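PDB 3MVK: protein FucU from Bifidobacterium longum subsp. infantis, which probably interconverts the pyranose and furanose forms of ribose and the alpha and beta anomers of L-fucose, and assembles as a decamer. Local coordinates for residues T74-V79 with F113-Q118; P80-A85 with A132-L137. One frame throughout, in Å; residues are numbered along the deposited sequence.

Overall arrangement
The two contacts share one continuous run of chain: Val79 ends the first half of contact 1 and Pro80 begins that of contact 2. Their centres lie 11 Å apart, on the same side of the subunit. Lys78 NZ probably hydrogen-bonds to Val84 O at 2.8 Å, and Val79 N to the Tyr134 hydroxyl OH at 3.1 Å, while Leu75 CD2 packs on Asn136 O at 3.5 Å. Both contacts border a second subunit. Bound glycerol lies about 4 Å from the side chain of Met76 and about 3 Å from that of Gln133. It probably comes from the crystallisation liquor, though such molecules often mark pockets, so a sugar site here is no more than a possibility.

Contact 1 of 2, residues T74-V79 with F113-Q118; sequences TLMEKV and FAFYEQ
The phenol oxygen OH of Tyr116 is hydrogen-bonded to NH2 of Arg112, one helical turn earlier, and this tether steadies the ring that receives the end of Met76. Met76, a selenomethionine in this crystal, lays its terminal methyl over one face of that ring: CE stands 4.0 Å from the ring centroid, a CH-pi contact, and 3.6 Å from Tyr116 CE1. The same methyl lies 3.6 Å from Phe115 CD2, so it fills the notch between two aromatic rings on successive residues of the helix. The long unbranched chain suits this place: CG is anti to the backbone N (chi1 -177°), and a bend at chi3 of -85° turns CE toward the rings.

Nearer the strand, Met76 CB sits over one face of Phe115 in a second CH-pi contact, 4.1 Å from the centroid, and Met76 SE, 5.5 Å from the centroid of the Phe115 ring, adds an oblique Met-aromatic contact. This is the packing of helix 112-119 against a mixed sheet of the RbsD/FucU fold. Strand 73-76 runs between strands 137-140 and 107-110, and its short segment makes 133° with the helical one. Phe115 points from the helix toward the strand and also touches Ile138 and Leu110 on the two flanking strands.

Its rim faces strand backbone. Thr74 O lies in the ring plane, 3.5 Å from Phe115 CE1, so the slightly positive CE1 hydrogen is directed at this carbonyl oxygen; Leu75 O, 3.5 Å from Phe115 CD1, lies off to one side of the CD1 hydrogen's direction. A flat ring therefore offers the methionine a face and the peptide an edge at once. Beyond the helix, Tyr116 packs on His22 of a second subunit.

Contact 2 of 2, residues P80-A85 with A132-L137; sequences PGDTVA and AQYANL
The ring of Tyr134 meets the 80-85 loop by its edge, with Asp82 OD2 and Val84 CG1 both lying in the ring plane. Asp82 and Tyr134 reach toward each other tip to tip, their carboxylate and ring planes 63° apart. The hydroxyl OH of Tyr134 donates to Asp82 OD2 at 2.6 Å, approaching on the anti side, 27° out of the carboxylate plane. With CG anti to the backbone N (chi1 -170°), the short aspartate side chain carries its carboxylate across to the tyrosine. OD2 has a second partner, the hydroxyl of Tyr68 of a neighbouring subunit, whereas Tyr134 OH also takes up the backbone N-H of Val79.

Beside the polar tip, Val84 CG1 rests 3.7 Å from Tyr134 CE2, one of the two methyls of this beta-branched residue, against the CE2-CD2 edge. A phenylalanine in place of Tyr134 would probably keep this apolar touch but leave Val79 N without its acceptor and Asp82 OD2 with one donor fewer.

Two waters stitch the backbones and side chains together. One donates to Asp82 OD1 at 2.9 Å and to Gln133 OE1 at 2.7 Å; the other joins Ala85 O to Gln133 O. The amide NE2 of Gln133 turns instead to Tyr68 of the neighbouring subunit and to the bound glycerol, which is also held by Tyr134 N and Asn136 OD1.

Tyr134 O and Ala135 O are bonded to Trp89 and Tyr92, so the 132-137 loop lies against helix 88-97 before it leads into strand 137-140, where Leu137 pairs with Ile28 of strand 25-29.

Contact 1 of 2, residues T74-V79 with F113-Q118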
# COMPACT_ATOMS: atom_id res chain seq x y z
N THR G 74 34.76 -4.27 -5.25
CA THR G 74 35.27 -2.92 -4.99
C THR G 74 35.28 -2.63 -3.50
O THR G 74 34.25 -2.80 -2.83
CB THR G 74 34.41 -1.83 -5.70
OG1 THR G 74 34.22 -2.17 -7.06
CG2 THR G 74 35.07 -0.47 -5.62
N LEU G 75 36.43 -2.16 -3.01
CA LEU G 75 36.59 -1.67 -1.64
C LEU G 75 36.48 -0.16 -1.53
O LEU G 75 36.59 0.56 -2.52
CB LEU G 75 37.97 -2.09 -1.08
CG LEU G 75 38.17 -3.57 -0.77
CD1 LEU G 75 39.68 -3.83 -0.64
CD2 LEU G 75 37.43 -4.04 0.48
N MSE G 76 36.25 0.31 -0.32
CA MSE G 76 36.30 1.73 -0.00
C MSE G 76 37.73 2.10 0.40
O MSE G 76 38.31 1.48 1.29
CB MSE G 76 35.36 2.04 1.16
CG MSE G 76 35.28 3.52 1.51
SE MSE G 76 34.23 3.88 3.09
CE MSE G 76 32.45 3.94 2.25
N GLU G 77 38.29 3.12 -0.24
CA GLU G 77 39.61 3.64 0.15
C GLU G 77 39.56 4.34 1.48
O GLU G 77 38.59 5.02 1.79
CB GLU G 77 40.11 4.62 -0.92
CG GLU G 77 40.40 3.92 -2.24
CD GLU G 77 40.64 4.86 -3.40
OE1 GLU G 77 40.69 6.09 -3.20
OE2 GLU G 77 40.75 4.36 -4.54
N LYS G 78 40.62 4.21 2.28
CA LYS G 78 40.67 4.91 3.56
C LYS G 78 40.73 6.41 3.35
O LYS G 78 41.37 6.89 2.41
CB LYS G 78 41.85 4.41 4.40
CG LYS G 78 41.77 2.91 4.61
CD LYS G 78 42.71 2.42 5.72
CE LYS G 78 44.16 2.80 5.45
NZ LYS G 78 45.05 1.98 6.35
N VAL G 79 40.05 7.13 4.22
CA VAL G 79 40.08 8.60 4.21
C VAL G 79 41.55 9.02 4.40
O VAL G 79 42.22 8.48 5.26
CB VAL G 79 39.19 9.18 5.30
CG1 VAL G 79 39.35 10.70 5.40
CG2 VAL G 79 37.72 8.82 4.97
N PHE G 113 33.49 8.95 -0.79
CA PHE G 113 32.23 9.51 -1.26
C PHE G 113 31.81 8.97 -2.63
O PHE G 113 30.63 8.75 -2.87
CB PHE G 113 32.26 11.04 -1.14
CG PHE G 113 32.23 11.49 0.29
CD1 PHE G 113 31.01 11.62 0.96
CD2 PHE G 113 33.40 11.69 1.00
CE1 PHE G 113 30.97 11.98 2.30
CE2 PHE G 113 33.37 12.05 2.34
CZ PHE G 113 32.15 12.20 2.99
N ALA G 114 32.79 8.67 -3.47
CA ALA G 114 32.53 7.97 -4.73
C ALA G 114 31.98 6.56 -4.46
O ALA G 114 31.11 6.05 -5.20
CB ALA G 114 33.81 7.90 -5.56
N PHE G 115 32.51 5.91 -3.43
CA PHE G 115 32.00 4.60 -3.03
C PHE G 115 30.52 4.71 -2.65
O PHE G 115 29.71 3.89 -3.11
CB PHE G 115 32.81 4.02 -1.87
CG PHE G 115 32.47 2.60 -1.55
CD1 PHE G 115 33.28 1.56 -2.01
CD2 PHE G 115 31.36 2.30 -0.77
CE1 PHE G 115 32.96 0.22 -1.71
CE2 PHE G 115 31.04 0.99 -0.46
CZ PHE G 115 31.83 -0.07 -0.94
N TYR G 116 30.16 5.72 -1.86
CA TYR G 116 28.74 5.87 -1.48
C TYR G 116 27.87 6.05 -2.72
O TYR G 116 26.79 5.47 -2.80
CB TYR G 116 28.54 7.05 -0.54
CG TYR G 116 29.08 6.88 0.85
CD1 TYR G 116 28.84 5.72 1.59
CD2 TYR G 116 29.78 7.92 1.46
CE1 TYR G 116 29.32 5.60 2.89
CE2 TYR G 116 30.24 7.81 2.76
CZ TYR G 116 30.02 6.65 3.46
OH TYR G 116 30.49 6.54 4.76
N GLU G 117 28.36 6.85 -3.68
CA GLU G 117 27.60 7.13 -4.91
C GLU G 117 27.37 5.87 -5.71
O GLU G 117 26.25 5.64 -6.20
CB GLU G 117 28.28 8.22 -5.76
CG GLU G 117 28.18 9.61 -5.13
CD GLU G 117 26.74 9.93 -4.72
OE1 GLU G 117 25.86 9.99 -5.60
OE2 GLU G 117 26.49 10.08 -3.51
N GLN G 118 28.39 5.03 -5.82
CA GLN G 118 28.24 3.76 -6.53
C GLN G 118 27.30 2.81 -5.79
O GLN G 118 26.51 2.10 -6.42
CB GLN G 118 29.60 3.09 -6.76
CG GLN G 118 29.56 1.83 -7.66
CD GLN G 118 28.88 2.07 -9.01
OE1 GLN G 118 29.01 3.15 -9.60
NE2 GLN G 118 28.18 1.06 -9.53

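Contact 2 of 2, residues P80-A85 with A132-L137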
# COMPACT_ATOMS: atom_id res chain seq x y z
N PRO G 80 42.06 9.93 3.55
CA PRO G 80 43.47 10.31 3.72
C PRO G 80 43.77 10.72 5.16
O PRO G 80 43.00 11.47 5.75
CB PRO G 80 43.62 11.50 2.77
CG PRO G 80 42.63 11.21 1.67
CD PRO G 80 41.45 10.57 2.37
N GLY G 81 44.84 10.16 5.73
CA GLY G 81 45.18 10.43 7.13
C GLY G 81 44.68 9.41 8.14
O GLY G 81 45.16 9.36 9.27
N ASP G 82 43.69 8.60 7.75
CA ASP G 82 43.16 7.54 8.62
C ASP G 82 44.05 6.30 8.45
O ASP G 82 44.06 5.69 7.38
CB ASP G 82 41.72 7.23 8.21
CG ASP G 82 40.99 6.31 9.18
OD1 ASP G 82 41.60 5.78 10.15
OD2 ASP G 82 39.77 6.11 8.98
N THR G 83 44.81 5.95 9.48
CA THR G 83 45.84 4.91 9.37
C THR G 83 45.36 3.52 9.82
O THR G 83 46.17 2.60 9.90
CB THR G 83 47.12 5.27 10.18
OG1 THR G 83 46.77 5.40 11.56
CG2 THR G 83 47.72 6.58 9.70
N VAL G 84 44.06 3.37 10.11
CA VAL G 84 43.53 2.11 10.69
C VAL G 84 43.95 0.88 9.85
O VAL G 84 43.91 0.90 8.63
CB VAL G 84 41.98 2.16 10.89
CG1 VAL G 84 41.27 2.29 9.56
CG2 VAL G 84 41.46 0.94 11.68
N ALA G 85 44.39 -0.18 10.52
CA ALA G 85 44.69 -1.43 9.83
C ALA G 85 43.43 -1.96 9.13
O ALA G 85 42.30 -1.79 9.64
CB ALA G 85 45.20 -2.45 10.81
N ALA G 132 35.02 -4.30 11.76
CA ALA G 132 36.17 -3.62 11.12
C ALA G 132 35.72 -2.45 10.24
O ALA G 132 34.69 -2.53 9.55
CB ALA G 132 36.99 -4.61 10.33
N GLN G 133 36.49 -1.36 10.28
CA GLN G 133 36.28 -0.27 9.32
C GLN G 133 36.81 -0.61 7.93
O GLN G 133 37.71 -1.46 7.74
CB GLN G 133 36.90 1.04 9.79
CG GLN G 133 36.07 1.82 10.81
CD GLN G 133 36.78 3.10 11.18
OE1 GLN G 133 37.78 3.08 11.91
NE2 GLN G 133 36.30 4.23 10.65
N TYR G 134 36.26 0.11 6.95
CA TYR G 134 36.54 -0.10 5.53
C TYR G 134 36.38 -1.55 5.09
O TYR G 134 37.15 -2.04 4.27
CB TYR G 134 37.92 0.46 5.15
CG TYR G 134 38.07 1.91 5.56
CD1 TYR G 134 37.51 2.94 4.79
CD2 TYR G 134 38.77 2.27 6.72
CE1 TYR G 134 37.64 4.28 5.15
CE2 TYR G 134 38.92 3.61 7.09
CZ TYR G 134 38.37 4.61 6.30
OH TYR G 134 38.51 5.93 6.67
N ALA G 135 35.38 -2.23 5.65
CA ALA G 135 35.09 -3.64 5.29
C ALA G 135 33.92 -3.75 4.30
O ALA G 135 33.41 -4.84 4.04
CB ALA G 135 34.82 -4.46 6.54
N ASN G 136 33.52 -2.61 3.74
CA ASN G 136 32.48 -2.61 2.69
C ASN G 136 32.99 -3.25 1.44
O ASN G 136 34.16 -3.08 1.10
CB ASN G 136 32.07 -1.18 2.37
CG ASN G 136 31.73 -0.42 3.61
OD1 ASN G 136 32.36 0.59 3.95
ND2 ASN G 136 30.74 -0.88 4.30
N LEU G 137 32.14 -3.98 0.73
CA LEU G 137 32.57 -4.60 -0.51
C LEU G 137 31.42 -4.64 -1.50
O LEU G 137 30.37 -5.20 -1.19
CB LEU G 137 33.11 -6.01 -0.24
CG LEU G 137 33.85 -6.75 -1.36
CD1 LEU G 137 35.21 -6.12 -1.67
CD2 LEU G 137 34.02 -8.22 -0.99
O HOH W 1 39.94 4.72 12.26
O HOH W 2 39.61 -2.66 9.13